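Sulfurtransferase (Azotobacter vinelandii, PDB 1E0C) probably transfers the sulfane sulfur of thiosulfate to cyanide, as a two-domain rhodanese of sulfur metabolism. Local coordinates at residues F4-Q17 / H111-R125. Sequence-based numbering, arbitrary orientation.
Sequences FASLPLVIEPADLQ and HYLNGGLTAWLAEDR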
loop_
_atom_site.group_PDB
_atom_site.type_symbol
_atom_site.label_atom_id
_atom_site.label_comp_id
_atom_site.label_asym_id
_atom_site.label_seq_id
_atom_site.Cartn_x
_atom_site.Cartn_y
_atom_site.Cartn_z
ATOM N N PHE A 4 -3.645 18.892 -8.375
ATOM C CA PHE A 4 -2.939 18.176 -7.332
ATOM C C PHE A 4 -1.424 18.232 -7.496
ATOM O O PHE A 4 -0.689 17.773 -6.620
ATOM C CB PHE A 4 -3.367 16.694 -7.375
ATOM C CG PHE A 4 -4.747 16.456 -6.833
ATOM C CD1 PHE A 4 -5.854 16.640 -7.648
ATOM C CD2 PHE A 4 -4.938 16.046 -5.526
ATOM C CE1 PHE A 4 -7.127 16.413 -7.158
ATOM C CE2 PHE A 4 -6.209 15.821 -5.033
ATOM C CZ PHE A 4 -7.303 16.007 -5.855
ATOM N N ALA A 5 -0.955 18.731 -8.631
ATOM C CA ALA A 5 0.453 18.733 -8.971
ATOM C C ALA A 5 1.364 19.410 -7.965
ATOM O O ALA A 5 2.522 18.993 -7.824
ATOM C CB ALA A 5 0.665 19.311 -10.365
ATOM N N SER A 6 0.889 20.406 -7.225
ATOM C CA SER A 6 1.756 21.087 -6.262
ATOM C C SER A 6 1.923 20.303 -4.970
ATOM O O SER A 6 2.754 20.656 -4.130
ATOM C CB SER A 6 1.176 22.474 -5.947
ATOM O OG SER A 6 -0.083 22.334 -5.309
ATOM N N LEU A 7 1.085 19.299 -4.735
ATOM C CA LEU A 7 1.102 18.573 -3.472
ATOM C C LEU A 7 2.103 17.421 -3.461
ATOM O O LEU A 7 2.360 16.792 -4.483
ATOM C CB LEU A 7 -0.292 18.010 -3.172
ATOM C CG LEU A 7 -1.433 19.032 -3.108
ATOM C CD1 LEU A 7 -2.776 18.309 -3.132
ATOM C CD2 LEU A 7 -1.306 19.870 -1.841
ATOM N N PRO A 8 2.566 17.073 -2.270
ATOM C CA PRO A 8 3.422 15.908 -2.088
ATOM C C PRO A 8 2.555 14.651 -2.148
ATOM O O PRO A 8 1.320 14.747 -2.201
ATOM C CB PRO A 8 3.983 16.091 -0.686
ATOM C CG PRO A 8 2.954 16.886 0.040
ATOM C CD PRO A 8 2.242 17.725 -0.981
ATOM N N LEU A 9 3.204 13.500 -2.055
ATOM C CA LEU A 9 2.458 12.238 -2.153
ATOM C C LEU A 9 1.417 12.136 -1.051
ATOM O O LEU A 9 0.254 11.804 -1.298
ATOM C CB LEU A 9 3.433 11.067 -2.072
ATOM C CG LEU A 9 2.934 9.700 -2.538
ATOM C CD1 LEU A 9 4.115 8.742 -2.699
ATOM C CD2 LEU A 9 1.922 9.123 -1.563
ATOM N N VAL A 10 1.849 12.349 0.190
ATOM C CA VAL A 10 0.940 12.262 1.334
ATOM C C VAL A 10 0.276 13.613 1.560
ATOM O O VAL A 10 0.971 14.623 1.717
ATOM C CB VAL A 10 1.690 11.811 2.596
ATOM C CG1 VAL A 10 0.810 11.888 3.831
ATOM C CG2 VAL A 10 2.240 10.397 2.412
ATOM N N ILE A 11 -1.042 13.667 1.368
ATOM C CA ILE A 11 -1.760 14.934 1.525
ATOM C C ILE A 11 -2.679 14.882 2.726
ATOM O O ILE A 11 -2.977 13.817 3.259
ATOM C CB ILE A 11 -2.554 15.271 0.246
ATOM C CG1 ILE A 11 -3.732 14.306 0.083
ATOM C CG2 ILE A 11 -1.625 15.185 -0.959
ATOM C CD1 ILE A 11 -4.582 14.593 -1.148
ATOM N N GLU A 12 -3.151 16.047 3.182
ATOM C CA GLU A 12 -4.028 16.069 4.351
ATOM C C GLU A 12 -5.491 16.166 3.908
ATOM O O GLU A 12 -5.784 16.568 2.784
ATOM C CB GLU A 12 -3.667 17.293 5.215
ATOM C CG GLU A 12 -2.224 17.253 5.731
ATOM C CD GLU A 12 -2.008 16.142 6.739
ATOM O OE1 GLU A 12 -2.949 15.852 7.501
ATOM O OE2 GLU A 12 -0.910 15.540 6.788
ATOM N N PRO A 13 -6.398 15.847 4.807
ATOM C CA PRO A 13 -7.828 15.964 4.551
ATOM C C PRO A 13 -8.209 17.319 3.994
ATOM O O PRO A 13 -9.013 17.410 3.061
ATOM C CB PRO A 13 -8.449 15.710 5.916
ATOM C CG PRO A 13 -7.484 14.768 6.575
ATOM C CD PRO A 13 -6.125 15.291 6.158
ATOM N N ALA A 14 -7.666 18.409 4.556
ATOM C CA ALA A 14 -7.961 19.738 4.036
ATOM C C ALA A 14 -7.618 19.867 2.562
ATOM O O ALA A 14 -8.346 20.532 1.818
ATOM C CB ALA A 14 -7.221 20.816 4.829
ATOM N N ASP A 15 -6.481 19.300 2.152
ATOM C CA ASP A 15 -6.061 19.399 0.758
ATOM C C ASP A 15 -7.058 18.678 -0.157
ATOM O O ASP A 15 -7.352 19.142 -1.254
ATOM C CB ASP A 15 -4.689 18.746 0.552
ATOM C CG ASP A 15 -3.606 19.361 1.416
ATOM O OD1 ASP A 15 -3.585 20.603 1.533
ATOM O OD2 ASP A 15 -2.784 18.592 1.951
ATOM N N LEU A 16 -7.501 17.505 0.293
ATOM C CA LEU A 16 -8.464 16.730 -0.485
ATOM C C LEU A 16 -9.819 17.422 -0.523
ATOM O O LEU A 16 -10.404 17.543 -1.603
ATOM C CB LEU A 16 -8.603 15.309 0.056
ATOM C CG LEU A 16 -9.680 14.443 -0.630
ATOM C CD1 LEU A 16 -9.407 14.319 -2.116
ATOM C CD2 LEU A 16 -9.741 13.084 0.050
ATOM N N GLN A 17 -10.298 17.915 0.615
ATOM C CA GLN A 17 -11.609 18.566 0.629
ATOM C C GLN A 17 -11.713 19.719 -0.346
ATOM O O GLN A 17 -12.731 19.890 -1.027
ATOM C CB GLN A 17 -12.035 18.992 2.034
ATOM C CG GLN A 17 -13.481 19.501 2.063
ATOM C CD GLN A 17 -14.047 19.660 3.447
ATOM O OE1 GLN A 17 -13.722 18.914 4.371
ATOM N NE2 GLN A 17 -14.962 20.622 3.616
ATOM N N HIS A 111 -1.851 10.192 -4.807
ATOM C CA HIS A 111 -1.649 10.708 -3.463
ATOM C C HIS A 111 -2.282 9.761 -2.452
ATOM O O HIS A 111 -3.257 9.069 -2.757
ATOM C CB HIS A 111 -2.324 12.093 -3.303
ATOM C CG HIS A 111 -1.767 13.092 -4.271
ATOM N ND1 HIS A 111 -0.640 13.834 -3.998
ATOM C CD2 HIS A 111 -2.128 13.387 -5.545
ATOM C CE1 HIS A 111 -0.329 14.565 -5.061
ATOM N NE2 HIS A 111 -1.205 14.298 -6.015
ATOM N N TYR A 112 -1.733 9.776 -1.248
ATOM C CA TYR A 112 -2.300 9.075 -0.119
ATOM C C TYR A 112 -2.924 10.103 0.834
ATOM O O TYR A 112 -2.288 11.120 1.118
ATOM C CB TYR A 112 -1.212 8.324 0.673
ATOM C CG TYR A 112 -1.727 7.794 1.994
ATOM C CD1 TYR A 112 -2.806 6.926 2.024
ATOM C CD2 TYR A 112 -1.144 8.161 3.206
ATOM C CE1 TYR A 112 -3.296 6.414 3.202
ATOM C CE2 TYR A 112 -1.627 7.650 4.396
ATOM C CZ TYR A 112 -2.702 6.785 4.396
ATOM O OH TYR A 112 -3.204 6.285 5.570
ATOM N N LEU A 113 -4.160 9.845 1.238
ATOM C CA LEU A 113 -4.806 10.723 2.217
ATOM C C LEU A 113 -4.297 10.351 3.611
ATOM O O LEU A 113 -4.611 9.287 4.139
ATOM C CB LEU A 113 -6.332 10.541 2.182
ATOM C CG LEU A 113 -7.090 11.327 3.264
ATOM C CD1 LEU A 113 -6.859 12.824 3.057
ATOM C CD2 LEU A 113 -8.576 11.003 3.220
ATOM N N ASN A 114 -3.476 11.225 4.187
ATOM C CA ASN A 114 -2.871 10.934 5.490
ATOM C C ASN A 114 -3.896 10.611 6.554
ATOM O O ASN A 114 -4.780 11.423 6.850
ATOM C CB ASN A 114 -2.019 12.138 5.920
ATOM C CG ASN A 114 -0.876 11.720 6.831
ATOM O OD1 ASN A 114 -0.657 10.534 7.055
ATOM N ND2 ASN A 114 -0.143 12.701 7.347
ATOM N N GLY A 115 -3.834 9.412 7.130
ATOM C CA GLY A 115 -4.784 8.998 8.149
ATOM C C GLY A 115 -6.120 8.546 7.552
ATOM O O GLY A 115 -7.026 8.139 8.283
ATOM N N GLY A 116 -6.243 8.617 6.237
ATOM C CA GLY A 116 -7.420 8.143 5.535
ATOM C C GLY A 116 -8.724 8.617 6.153
ATOM O O GLY A 116 -8.889 9.766 6.566
ATOM N N LEU A 117 -9.702 7.716 6.207
ATOM C CA LEU A 117 -11.018 8.074 6.750
ATOM C C LEU A 117 -10.950 8.412 8.226
ATOM O O LEU A 117 -11.785 9.155 8.748
ATOM C CB LEU A 117 -11.999 6.918 6.508
ATOM C CG LEU A 117 -13.466 7.229 6.843
ATOM C CD1 LEU A 117 -14.063 8.152 5.790
ATOM C CD2 LEU A 117 -14.264 5.931 6.914
ATOM N N THR A 118 -10.041 7.770 8.965
ATOM C CA THR A 118 -9.899 8.074 10.391
ATOM C C THR A 118 -9.653 9.571 10.580
ATOM O O THR A 118 -10.361 10.211 11.356
ATOM C CB THR A 118 -8.714 7.289 10.990
ATOM O OG1 THR A 118 -8.804 5.935 10.516
ATOM C CG2 THR A 118 -8.789 7.280 12.512
ATOM N N ALA A 119 -8.714 10.124 9.830
ATOM C CA ALA A 119 -8.392 11.548 9.939
ATOM C C ALA A 119 -9.525 12.409 9.391
ATOM O O ALA A 119 -9.871 13.445 9.963
ATOM C CB ALA A 119 -7.086 11.836 9.207
ATOM N N TRP A 120 -10.134 11.969 8.296
ATOM C CA TRP A 120 -11.287 12.658 7.723
ATOM C C TRP A 120 -12.409 12.769 8.754
ATOM O O TRP A 120 -12.932 13.864 8.988
ATOM C CB TRP A 120 -11.804 11.888 6.497
ATOM C CG TRP A 120 -12.829 12.632 5.690
ATOM C CD1 TRP A 120 -14.187 12.538 5.807
ATOM C CD2 TRP A 120 -12.578 13.542 4.614
ATOM N NE1 TRP A 120 -14.792 13.363 4.881
ATOM C CE2 TRP A 120 -13.831 13.964 4.119
ATOM C CE3 TRP A 120 -11.418 14.045 4.013
ATOM C CZ2 TRP A 120 -13.942 14.884 3.081
ATOM C CZ3 TRP A 120 -11.528 14.938 2.969
ATOM C CH2 TRP A 120 -12.794 15.359 2.513
ATOM N N LEU A 121 -12.761 11.650 9.383
ATOM C CA LEU A 121 -13.832 11.656 10.377
ATOM C C LEU A 121 -13.440 12.449 11.621
ATOM O O LEU A 121 -14.281 13.127 12.227
ATOM C CB LEU A 121 -14.227 10.247 10.783
ATOM C CG LEU A 121 -14.846 9.333 9.721
ATOM C CD1 LEU A 121 -14.824 7.888 10.203
ATOM C CD2 LEU A 121 -16.274 9.768 9.413
ATOM N N ALA A 122 -12.168 12.362 12.010
ATOM C CA ALA A 122 -11.730 13.072 13.214
ATOM C C ALA A 122 -11.957 14.573 13.057
ATOM O O ALA A 122 -12.147 15.274 14.051
ATOM C CB ALA A 122 -10.279 12.779 13.542
ATOM N N GLU A 123 -11.878 15.059 11.825
ATOM C CA GLU A 123 -12.054 16.474 11.536
ATOM C C GLU A 123 -13.488 16.796 11.132
ATOM O O GLU A 123 -13.782 17.912 10.720
ATOM C CB GLU A 123 -11.044 16.933 10.481
ATOM C CG GLU A 123 -9.615 16.854 10.992
ATOM C CD GLU A 123 -8.523 17.257 10.044
ATOM O OE1 GLU A 123 -8.736 17.532 8.845
ATOM O OE2 GLU A 123 -7.353 17.306 10.521
ATOM N N ASP A 124 -14.368 15.821 11.266
ATOM C CA ASP A 124 -15.786 15.936 10.958
ATOM C C ASP A 124 -16.032 16.455 9.551
ATOM O O ASP A 124 -16.835 17.366 9.331
ATOM C CB ASP A 124 -16.485 16.824 11.988
ATOM C CG ASP A 124 -17.997 16.754 11.885
ATOM O OD1 ASP A 124 -18.515 15.697 11.462
ATOM O OD2 ASP A 124 -18.661 17.759 12.211
ATOM N N ARG A 125 -15.346 15.876 8.566
ATOM C CA ARG A 125 -15.507 16.338 7.187
ATOM C C ARG A 125 -16.688 15.657 6.521
ATOM O O ARG A 125 -17.274 14.728 7.088
ATOM C CB ARG A 125 -14.189 16.216 6.430
ATOM C CG ARG A 125 -13.131 17.159 7.033
ATOM C CD ARG A 125 -11.755 16.912 6.448
ATOM N NE ARG A 125 -10.755 17.811 7.016
ATOM C CZ ARG A 125 -10.520 19.052 6.616
ATOM N NH1 ARG A 125 -11.197 19.580 5.607
ATOM N NH2 ARG A 125 -9.585 19.783 7.233
HETATM O O HOH W 1 -6.474 18.301 7.259
#
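R125 packs against the N-terminal turn of helix 13-17, its guanidinium against P13 and A14. Its CB lies 3.2 Å above one face of the W120 ring, toward the rim, while CG and CD run past Q17 OE1. With CG anti to the carbonyl carbon (chi1 -65°) and the chain extended as far as NE, NE arrives beside P13 CB. CZ lies against the first turn, with P13 C and A14 N over one face of the guanidinium. R125 NH1 donates to Q17 OE1 (2.9 Å), approaching from above the amide carbonyl plane. R125 NE forms a salt bridge with E123 OE1 at 2.7 Å, using the anti lone pair, and NH2 grips the same oxygen from above the carboxylate plane. A water links E123 OE1 to A14 N. The P13 ring wedges between L113 CD1, A119 CB and W120 CE3, and L16 CD2 packs on both L113 CD2 and W120 CZ3.

Next to this cluster, V10 and I11 pair in parallel with Y112 and L113, adding edge strand 10-11 to the five-stranded sheet of the N-terminal rhodanese-like domain. I11 N bonds Y112 O, and I11 O takes N114 N. N114 ND2 points almost straight at E12 OE2 (3.0 Å, 176°), met on the syn side with carboxylate and amide planes 70° apart; E12 OE1 and E123 OE2 both form salt bridges with R206. At the other end H111 ND1 donates to P8 O at 2.8 Å, the oxygen lying in the ring plane, while F4 CB approaches NE2.

The bond to P8 O implies a proton on H111 ND1. Around P13, two carboxylates are balanced by R125 and R206, which probably keeps both charged where helix 13-17, following edge strand 10-11, packs on L113 and on helix 116-122.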